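Side-chain contacts in putative hexose oxidase (PDB 5AWV), which carries covalently attached FAD and probably oxidises a sugar of teicoplanin-type glycopeptides, as a member of the oxygen-dependent FAD-linked oxidoreductase family: residues A[72-77]-A[183-188]; A[112-117]-A[123-128]; A[194-199]-A[207-212]. All blocks are in the same frame, centred on the assembly; numbering follows the deposited sequence.

Interaction 1: residues A[72-77]-A[183-188]; sequences DAVEET and EVVVVN
Val74 divides its two methyls between two valines of the strand, a compact case of branched side chains joining a helix to a sheet. CG1 of Val74 meets CG2 of Val187 at 3.4 Å, a separation tighter than usual for two carbons, and the two side chains cross at a slant. CG2 of Val74 approaches CG1 of Val185 more loosely, at 4.1 Å, and here the two side chains run past each other in opposite senses. The torsion of Val74 aims the fork: with CG1 trans to the backbone N (chi1 171°) and CG2 beside that N, CG1 faces Val187 and CG2 faces Val185. Val185 and Val187 adopt nearly the same torsion, yet they offer different branches, Val185 the methyl opposite its N and Val187 the one opposite its carbonyl carbon. On the helix, Thr77 OG1 is bonded to Val74 O and to His514 NE2. Phe515 touches Val74 and Val187, Ile106 of strand 104-107 packs on Val74, and Val223 adds a further apolar neighbour. Helix 67-80 is thereby fastened to strand 179-187 within the FAD-binding domain. Across the two segments the join is wholly apolar and buried, so it depends on the fit of methyl groups, with neither charge nor polar pairing to direct it.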
loop_
_atom_site.group_PDB
_atom_site.type_symbol
_atom_site.label_atom_id
_atom_site.label_comp_id
_atom_site.label_asym_id
_atom_site.label_seq_id
_atom_site.Cartn_x
_atom_site.Cartn_y
_atom_site.Cartn_z
ATOM N N ASP A 72 -21.717 -9.650 -7.592
ATOM C CA ASP A 72 -23.024 -9.720 -6.838
ATOM C C ASP A 72 -23.096 -8.785 -5.643
ATOM O O ASP A 72 -24.157 -8.170 -5.328
ATOM C CB ASP A 72 -23.403 -11.150 -6.370
ATOM C CG ASP A 72 -23.372 -12.188 -7.510
ATOM O OD1 ASP A 72 -23.700 -11.813 -8.668
ATOM O OD2 ASP A 72 -23.014 -13.383 -7.249
ATOM N N ALA A 73 -21.985 -8.684 -4.911
ATOM C CA ALA A 73 -21.955 -7.842 -3.720
ATOM C C ALA A 73 -22.042 -6.360 -4.126
ATOM O O ALA A 73 -22.784 -5.642 -3.529
ATOM C CB ALA A 73 -20.707 -8.110 -2.892
ATOM N N VAL A 74 -21.335 -5.960 -5.171
ATOM C CA VAL A 74 -21.423 -4.606 -5.711
ATOM C C VAL A 74 -22.881 -4.293 -6.139
ATOM O O VAL A 74 -23.467 -3.335 -5.627
ATOM C CB VAL A 74 -20.462 -4.437 -6.882
ATOM C CG1 VAL A 74 -20.713 -3.120 -7.583
ATOM C CG2 VAL A 74 -18.990 -4.378 -6.322
ATOM N N GLU A 75 -23.460 -5.179 -6.957
ATOM C CA GLU A 75 -24.861 -5.009 -7.450
ATOM C C GLU A 75 -25.866 -4.871 -6.339
ATOM O O GLU A 75 -26.777 -4.055 -6.398
ATOM C CB GLU A 75 -25.273 -6.149 -8.389
ATOM C CG GLU A 75 -25.991 -5.740 -9.704
ATOM C CD GLU A 75 -25.512 -6.604 -10.905
ATOM O OE1 GLU A 75 -25.712 -6.248 -12.065
ATOM O OE2 GLU A 75 -24.846 -7.642 -10.724
ATOM N N GLU A 76 -25.724 -5.673 -5.305
ATOM C CA GLU A 76 -26.523 -5.506 -4.130
ATOM C C GLU A 76 -26.499 -4.128 -3.454
ATOM O O GLU A 76 -27.556 -3.620 -3.017
ATOM C CB GLU A 76 -26.215 -6.605 -3.107
ATOM C CG GLU A 76 -27.181 -6.520 -1.936
ATOM C CD GLU A 76 -27.158 -7.721 -1.001
ATOM O OE1 GLU A 76 -27.680 -7.528 0.119
ATOM O OE2 GLU A 76 -26.616 -8.815 -1.357
ATOM N N THR A 77 -25.316 -3.510 -3.360
ATOM C CA THR A 77 -25.231 -2.200 -2.780
ATOM C C THR A 77 -25.857 -1.191 -3.781
ATOM O O THR A 77 -26.351 -0.202 -3.366
ATOM C CB THR A 77 -23.764 -1.786 -2.478
ATOM O OG1 THR A 77 -23.027 -1.716 -3.714
ATOM C CG2 THR A 77 -23.081 -2.817 -1.545
ATOM N N GLU A 183 -8.230 -6.770 -13.521
ATOM C CA GLU A 183 -9.621 -7.197 -13.598
ATOM C C GLU A 183 -10.392 -6.405 -12.592
ATOM O O GLU A 183 -10.061 -6.345 -11.433
ATOM C CB GLU A 183 -9.790 -8.694 -13.287
ATOM C CG GLU A 183 -11.220 -9.187 -13.504
ATOM C CD GLU A 183 -11.406 -10.693 -13.131
ATOM O OE1 GLU A 183 -11.392 -11.129 -11.952
ATOM O OE2 GLU A 183 -11.596 -11.447 -14.034
ATOM N N VAL A 184 -11.404 -5.681 -13.060
ATOM C CA VAL A 184 -12.142 -4.747 -12.232
ATOM C C VAL A 184 -13.633 -4.994 -12.414
ATOM O O VAL A 184 -14.102 -5.193 -13.569
ATOM C CB VAL A 184 -11.884 -3.308 -12.690
ATOM C CG1 VAL A 184 -12.380 -2.325 -11.627
ATOM C CG2 VAL A 184 -10.386 -3.108 -12.938
ATOM N N VAL A 185 -14.365 -4.921 -11.306
ATOM C CA VAL A 185 -15.810 -4.949 -11.302
ATOM C C VAL A 185 -16.281 -3.475 -11.244
ATOM O O VAL A 185 -15.996 -2.759 -10.292
ATOM C CB VAL A 185 -16.372 -5.776 -10.174
ATOM C CG1 VAL A 185 -17.862 -5.624 -10.027
ATOM C CG2 VAL A 185 -15.981 -7.234 -10.331
ATOM N N VAL A 186 -16.910 -3.035 -12.318
ATOM C CA VAL A 186 -17.434 -1.691 -12.460
ATOM C C VAL A 186 -18.964 -1.683 -12.549
ATOM O O VAL A 186 -19.553 -2.714 -12.846
ATOM C CB VAL A 186 -16.874 -1.019 -13.751
ATOM C CG1 VAL A 186 -15.349 -0.904 -13.658
ATOM C CG2 VAL A 186 -17.291 -1.774 -15.037
ATOM N N VAL A 187 -19.565 -0.508 -12.376
ATOM C CA VAL A 187 -21.016 -0.353 -12.374
ATOM C C VAL A 187 -21.383 0.576 -13.498
ATOM O O VAL A 187 -20.913 1.725 -13.514
ATOM C CB VAL A 187 -21.507 0.259 -11.086
ATOM C CG1 VAL A 187 -22.968 0.582 -11.156
ATOM C CG2 VAL A 187 -21.273 -0.695 -9.913
ATOM N N ASN A 188 -22.253 0.121 -14.428
ATOM C CA ASN A 188 -22.603 0.995 -15.593
ATOM C C ASN A 188 -23.710 1.989 -15.262
ATOM O O ASN A 188 -24.215 2.021 -14.156
ATOM C CB ASN A 188 -22.946 0.145 -16.871
ATOM C CG ASN A 188 -24.189 -0.698 -16.705
ATOM O OD1 ASN A 188 -24.981 -0.548 -15.806
ATOM N ND2 ASN A 188 -24.302 -1.629 -17.547
#

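Interaction 2: residues A[112-117]-A[123-128]; sequences TEIAYD and FLIEPG
Glu126 grips Glu113 through both backbone and side chain. Its N donates to Glu113 O at 3.0 Å, while its carboxylate OE1 accepts from Glu113 N at 2.9 Å. That second bond is straight at hydrogen (167°), but the N-H comes from above the carboxylate plane, 40° out of it. With CG trans to its carbonyl carbon (chi1 -79°) and the chain extended beyond, the Glu126 side chain lies alongside the opposite backbone, and OE1 takes the place a main-chain carbonyl might fill. Glu113 O has a further donor in Asn129 ND2, and Ile114 O is held by Lys137 NZ.

Farther along, Ala115 and Leu124 form an antiparallel hydrogen-bonded pair: Ala115 N gives to Leu124 O at 2.9 Å, and Leu124 N to Ala115 O at 2.8 Å. This is the ladder of a beta hairpin, strands 114-117 and 122-125, at one margin of a five-stranded antiparallel sheet. The second strand uses its other edge for backbone bonds to strand 223-229, Phe123 with Met229 and Ile125 with Tyr227. CA-H groups supplement the ladder, as where Ile114 CA lies 3.2 Å from Leu124 O.

On the face bearing Ile114, Tyr116, Phe123 and Ile125, the Phe123 ring brings CE1 to 4.2 Å from Tyr116 CB and meets Trp142 edge-to-face. The other face carries Ala115 and Leu124, against which Leu27 of the second subunit packs. Asp117 divides its carboxylate, OD1 bonding Ser119 OG and OD2 Trp228 NE1. Beyond Glu126, Pro127 touches the FAD.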
loop_
_atom_site.group_PDB
_atom_site.type_symbol
_atom_site.label_atom_id
_atom_site.label_comp_id
_atom_site.label_asym_id
_atom_site.label_seq_id
_atom_site.Cartn_x
_atom_site.Cartn_y
_atom_site.Cartn_z
ATOM N N THR A 112 -6.715 -14.413 -2.187
ATOM C CA THR A 112 -5.285 -14.416 -1.880
ATOM C C THR A 112 -4.432 -15.271 -2.865
ATOM O O THR A 112 -3.365 -15.721 -2.512
ATOM C CB THR A 112 -5.011 -14.939 -0.461
ATOM O OG1 THR A 112 -5.509 -16.264 -0.375
ATOM C CG2 THR A 112 -5.639 -14.132 0.574
ATOM N N GLU A 113 -4.889 -15.525 -4.073
ATOM C CA GLU A 113 -4.040 -16.277 -5.019
ATOM C C GLU A 113 -2.779 -15.490 -5.474
ATOM O O GLU A 113 -2.838 -14.276 -5.685
ATOM C CB GLU A 113 -4.872 -16.650 -6.257
ATOM C CG GLU A 113 -4.036 -17.233 -7.402
ATOM C CD GLU A 113 -4.562 -18.528 -7.954
ATOM O OE1 GLU A 113 -5.032 -18.543 -9.130
ATOM O OE2 GLU A 113 -4.445 -19.534 -7.207
ATOM N N ILE A 114 -1.667 -16.195 -5.641
ATOM C CA ILE A 114 -0.468 -15.666 -6.229
ATOM C C ILE A 114 0.038 -16.775 -7.101
ATOM O O ILE A 114 0.368 -17.898 -6.594
ATOM C CB ILE A 114 0.602 -15.307 -5.178
ATOM C CG1 ILE A 114 0.045 -14.370 -4.131
ATOM C CG2 ILE A 114 1.938 -14.878 -5.845
ATOM C CD1 ILE A 114 1.016 -14.292 -2.935
ATOM N N ALA A 115 0.077 -16.550 -8.397
ATOM C CA ALA A 115 0.466 -17.621 -9.330
ATOM C C ALA A 115 0.868 -17.114 -10.653
ATOM O O ALA A 115 0.503 -15.998 -11.083
ATOM C CB ALA A 115 -0.668 -18.579 -9.542
ATOM N N TYR A 116 1.719 -17.894 -11.277
ATOM C CA TYR A 116 2.045 -17.639 -12.671
ATOM C C TYR A 116 0.826 -18.019 -13.546
ATOM O O TYR A 116 0.297 -19.099 -13.428
ATOM C CB TYR A 116 3.233 -18.413 -13.125
ATOM C CG TYR A 116 3.403 -18.296 -14.635
ATOM C CD1 TYR A 116 3.746 -17.059 -15.239
ATOM C CD2 TYR A 116 3.218 -19.426 -15.450
ATOM C CE1 TYR A 116 3.929 -16.941 -16.607
ATOM C CE2 TYR A 116 3.436 -19.327 -16.832
ATOM C CZ TYR A 116 3.773 -18.084 -17.411
ATOM O OH TYR A 116 3.948 -18.016 -18.789
ATOM N N ASP A 117 0.400 -17.097 -14.400
ATOM C CA ASP A 117 -0.784 -17.277 -15.234
ATOM C C ASP A 117 -0.374 -17.416 -16.671
ATOM O O ASP A 117 -0.094 -16.391 -17.311
ATOM C CB ASP A 117 -1.704 -16.070 -15.063
ATOM C CG ASP A 117 -3.019 -16.192 -15.853
ATOM O OD1 ASP A 117 -3.030 -16.909 -16.869
ATOM O OD2 ASP A 117 -3.997 -15.565 -15.445
ATOM N N PHE A 123 2.324 -12.760 -13.652
ATOM C CA PHE A 123 1.904 -13.150 -12.311
ATOM C C PHE A 123 0.616 -12.552 -11.889
ATOM O O PHE A 123 0.444 -11.353 -11.888
ATOM C CB PHE A 123 2.990 -12.776 -11.319
ATOM C CG PHE A 123 4.197 -13.588 -11.453
ATOM C CD1 PHE A 123 4.281 -14.816 -10.850
ATOM C CD2 PHE A 123 5.241 -13.158 -12.203
ATOM C CE1 PHE A 123 5.417 -15.559 -10.952
ATOM C CE2 PHE A 123 6.334 -13.903 -12.319
ATOM C CZ PHE A 123 6.462 -15.098 -11.694
ATOM N N LEU A 124 -0.331 -13.390 -11.565
ATOM C CA LEU A 124 -1.622 -13.033 -11.024
ATOM C C LEU A 124 -1.412 -12.864 -9.497
ATOM O O LEU A 124 -0.884 -13.815 -8.792
ATOM C CB LEU A 124 -2.595 -14.198 -11.268
ATOM C CG LEU A 124 -4.085 -13.992 -11.033
ATOM C CD1 LEU A 124 -4.985 -15.180 -11.354
ATOM C CD2 LEU A 124 -4.423 -13.693 -9.642
ATOM N N ILE A 125 -1.793 -11.699 -8.981
ATOM C CA ILE A 125 -1.767 -11.398 -7.518
ATOM C C ILE A 125 -3.092 -10.817 -7.183
ATOM O O ILE A 125 -3.531 -9.753 -7.713
ATOM C CB ILE A 125 -0.651 -10.428 -7.168
ATOM C CG1 ILE A 125 0.690 -10.982 -7.688
ATOM C CG2 ILE A 125 -0.507 -10.251 -5.673
ATOM C CD1 ILE A 125 1.866 -10.109 -7.407
ATOM N N GLU A 126 -3.788 -11.507 -6.294
ATOM C CA GLU A 126 -5.085 -11.072 -5.819
ATOM C C GLU A 126 -4.983 -10.044 -4.695
ATOM O O GLU A 126 -3.971 -10.033 -4.009
ATOM C CB GLU A 126 -5.962 -12.290 -5.420
ATOM C CG GLU A 126 -6.543 -12.939 -6.642
ATOM C CD GLU A 126 -7.459 -14.108 -6.365
ATOM O OE1 GLU A 126 -7.406 -14.683 -5.278
ATOM O OE2 GLU A 126 -8.224 -14.461 -7.291
ATOM N N PRO A 127 -5.974 -9.118 -4.607
ATOM C CA PRO A 127 -5.998 -7.937 -3.718
ATOM C C PRO A 127 -6.023 -8.223 -2.221
ATOM O O PRO A 127 -5.539 -7.418 -1.474
ATOM C CB PRO A 127 -7.260 -7.169 -4.109
ATOM C CG PRO A 127 -8.115 -8.228 -4.772
ATOM C CD PRO A 127 -7.231 -9.218 -5.408
ATOM N N GLY A 128 -6.450 -9.367 -1.791
ATOM C CA GLY A 128 -6.439 -9.662 -0.377
ATOM C C GLY A 128 -5.118 -10.123 0.197
ATOM O O GLY A 128 -4.979 -10.226 1.441
#

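Interaction 3: residues A[194-199]-A[207-212]; sequences RVIVAT and HDLWWA
Trp210 lays one face of its indole over the end of the strand, with CG 3.7 Å from Thr199 C, and its CB comes equally near the main chain, 3.6 Å from Thr199 O. The trans first torsion (chi1 157°) turns the ring away from its own backbone N and brings it against the Thr199 carbonyl group. His207, one turn earlier in the helix, adds its CD2 at 3.5 Å from Thr199 O, and Trp210 CE3 lies 3.6 Å from the plane of the imidazole, displaced toward its rim. The strand end is thus met by two aromatic side chains that also touch each other.

One residue back from the strand's end, Ala198 CB rests 3.7 Å from Trp210 N and also touches the CB atoms of Leu209 and Trp210, its short side chain being consistent with this close approach. Leu209 then extends along the strand to place CD2 at 3.8 Å from Ile196 CG2, the two side chains meeting at a slant. Polar ends are settled elsewhere, Trp210 NE1 bonding Leu179 O and Thr199 OG1 bonding Asp204 OD2.

The segment axes run at 77° to each other and approach to 6.2 Å, so helix 207-212 passes steeply across strand 193-199. This strand lies at the margin of the five-stranded sheet; Leu209 also touches Val184 on neighbouring strand 179-187, and Tyr509 of helix 499-509 packs on both Ile196 and Leu209.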
loop_
_atom_site.group_PDB
_atom_site.type_symbol
_atom_site.label_atom_id
_atom_site.label_comp_id
_atom_site.label_asym_id
_atom_site.label_seq_id
_atom_site.Cartn_x
_atom_site.Cartn_y
_atom_site.Cartn_z
ATOM N N ARG A 194 -20.380 -5.130 -14.029
ATOM C CA ARG A 194 -19.730 -5.789 -15.091
ATOM C C ARG A 194 -18.252 -6.044 -14.741
ATOM O O ARG A 194 -17.664 -5.226 -14.013
ATOM C CB ARG A 194 -19.748 -4.887 -16.355
ATOM C CG ARG A 194 -20.863 -5.224 -17.329
ATOM C CD ARG A 194 -22.099 -4.390 -17.116
ATOM N NE ARG A 194 -23.204 -4.819 -17.997
ATOM C CZ ARG A 194 -23.966 -5.907 -17.826
ATOM N NH1 ARG A 194 -23.784 -6.767 -16.812
ATOM N NH2 ARG A 194 -24.922 -6.147 -18.702
ATOM N N VAL A 195 -17.632 -7.025 -15.387
ATOM C CA VAL A 195 -16.255 -7.350 -15.180
ATOM C C VAL A 195 -15.490 -6.990 -16.421
ATOM O O VAL A 195 -15.883 -7.361 -17.531
ATOM C CB VAL A 195 -16.108 -8.844 -14.918
ATOM C CG1 VAL A 195 -14.626 -9.239 -14.753
ATOM C CG2 VAL A 195 -16.935 -9.214 -13.714
ATOM N N ILE A 196 -14.358 -6.296 -16.249
ATOM C CA ILE A 196 -13.510 -5.909 -17.315
ATOM C C ILE A 196 -12.074 -6.335 -17.033
ATOM O O ILE A 196 -11.542 -6.034 -15.965
ATOM C CB ILE A 196 -13.573 -4.374 -17.513
ATOM C CG1 ILE A 196 -14.980 -3.977 -17.920
ATOM C CG2 ILE A 196 -12.529 -3.936 -18.524
ATOM C CD1 ILE A 196 -15.153 -2.547 -18.305
ATOM N N VAL A 197 -11.437 -6.994 -17.994
ATOM C CA VAL A 197 -10.020 -7.203 -17.941
ATOM C C VAL A 197 -9.359 -6.188 -18.891
ATOM O O VAL A 197 -9.625 -6.205 -20.090
ATOM C CB VAL A 197 -9.643 -8.641 -18.284
ATOM C CG1 VAL A 197 -8.134 -8.790 -18.360
ATOM C CG2 VAL A 197 -10.181 -9.599 -17.255
ATOM N N ALA A 198 -8.518 -5.310 -18.357
ATOM C CA ALA A 198 -7.828 -4.232 -19.110
ATOM C C ALA A 198 -6.336 -4.380 -19.023
ATOM O O ALA A 198 -5.796 -4.646 -17.924
ATOM C CB ALA A 198 -8.313 -2.856 -18.527
ATOM N N THR A 199 -5.613 -4.332 -20.144
ATOM C CA THR A 199 -4.229 -4.566 -20.161
ATOM C C THR A 199 -3.432 -3.363 -20.643
ATOM O O THR A 199 -3.984 -2.450 -21.250
ATOM C CB THR A 199 -3.771 -5.762 -21.098
ATOM O OG1 THR A 199 -3.700 -5.301 -22.472
ATOM C CG2 THR A 199 -4.690 -6.963 -20.989
ATOM N N HIS A 207 -7.763 0.197 -22.434
ATOM C CA HIS A 207 -6.413 0.684 -22.080
ATOM C C HIS A 207 -6.503 1.814 -21.050
ATOM O O HIS A 207 -5.628 1.853 -20.140
ATOM C CB HIS A 207 -5.668 1.225 -23.320
ATOM C CG HIS A 207 -4.206 1.385 -23.120
ATOM N ND1 HIS A 207 -3.596 2.610 -23.026
ATOM C CD2 HIS A 207 -3.234 0.474 -22.954
ATOM C CE1 HIS A 207 -2.299 2.461 -22.909
ATOM N NE2 HIS A 207 -2.042 1.174 -22.913
ATOM N N ASP A 208 -7.497 2.698 -21.205
ATOM C CA ASP A 208 -7.805 3.763 -20.260
ATOM C C ASP A 208 -8.026 3.304 -18.796
ATOM O O ASP A 208 -7.490 3.909 -17.856
ATOM C CB ASP A 208 -8.905 4.717 -20.728
ATOM C CG ASP A 208 -10.301 4.028 -20.948
ATOM O OD1 ASP A 208 -10.347 2.762 -21.105
ATOM O OD2 ASP A 208 -11.345 4.780 -20.947
ATOM N N LEU A 209 -8.821 2.246 -18.592
ATOM C CA LEU A 209 -9.007 1.629 -17.299
ATOM C C LEU A 209 -7.707 1.072 -16.668
ATOM O O LEU A 209 -7.547 1.205 -15.439
ATOM C CB LEU A 209 -10.097 0.530 -17.313
ATOM C CG LEU A 209 -10.564 0.002 -15.962
ATOM C CD1 LEU A 209 -11.261 1.112 -15.206
ATOM C CD2 LEU A 209 -11.507 -1.153 -16.149
ATOM N N TRP A 210 -6.906 0.379 -17.446
ATOM C CA TRP A 210 -5.609 -0.188 -17.047
ATOM C C TRP A 210 -4.785 1.062 -16.586
ATOM O O TRP A 210 -4.212 1.100 -15.517
ATOM C CB TRP A 210 -4.876 -0.847 -18.203
ATOM C CG TRP A 210 -3.424 -0.905 -17.938
ATOM C CD1 TRP A 210 -2.813 -1.770 -17.089
ATOM C CD2 TRP A 210 -2.403 0.016 -18.402
ATOM N NE1 TRP A 210 -1.469 -1.448 -17.007
ATOM C CE2 TRP A 210 -1.205 -0.344 -17.773
ATOM C CE3 TRP A 210 -2.404 1.110 -19.270
ATOM C CZ2 TRP A 210 0.008 0.298 -18.028
ATOM C CZ3 TRP A 210 -1.234 1.771 -19.497
ATOM C CH2 TRP A 210 -0.015 1.378 -18.859
ATOM N N TRP A 211 -4.678 2.057 -17.469
ATOM C CA TRP A 211 -3.894 3.253 -17.151
ATOM C C TRP A 211 -4.335 3.935 -15.790
ATOM O O TRP A 211 -3.469 4.288 -14.973
ATOM C CB TRP A 211 -3.913 4.282 -18.324
ATOM C CG TRP A 211 -3.156 5.559 -18.039
ATOM C CD1 TRP A 211 -1.851 5.788 -18.243
ATOM C CD2 TRP A 211 -3.669 6.698 -17.383
ATOM N NE1 TRP A 211 -1.527 7.096 -17.874
ATOM C CE2 TRP A 211 -2.613 7.634 -17.271
ATOM C CE3 TRP A 211 -4.925 7.035 -16.916
ATOM C CZ2 TRP A 211 -2.796 8.919 -16.736
ATOM C CZ3 TRP A 211 -5.116 8.317 -16.334
ATOM C CH2 TRP A 211 -4.055 9.247 -16.300
ATOM N N ALA A 212 -5.610 4.016 -15.501
ATOM C CA ALA A 212 -6.038 4.664 -14.335
ATOM C C ALA A 212 -5.585 3.923 -13.052
ATOM O O ALA A 212 -5.566 4.525 -11.956
ATOM C CB ALA A 212 -7.499 4.830 -14.311
#

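In the fold
One antiparallel five-stranded sheet ties the three contacts together. Interaction 2 is the hairpin at one margin, interaction 3 lies at the other, and interaction 1 uses strand 179-187, which neighbours strand 193-199. Interactions 1 and 3 touch directly, their centres about 14 Å apart, through probable backbone hydrogen bonds such as Val186 O to Arg194 N (2.8 Å). Interaction 2 makes no touch with either: its centre is about 20 Å from that of interaction 1 and about 17 Å from that of interaction 3. Of the three, interaction 2 has a residue touching the flavin cofactor, Pro127; interactions 1 and 3 stand farther back, with the side chains of Val185 and Leu209 about 8 Å and 10 Å from FAD.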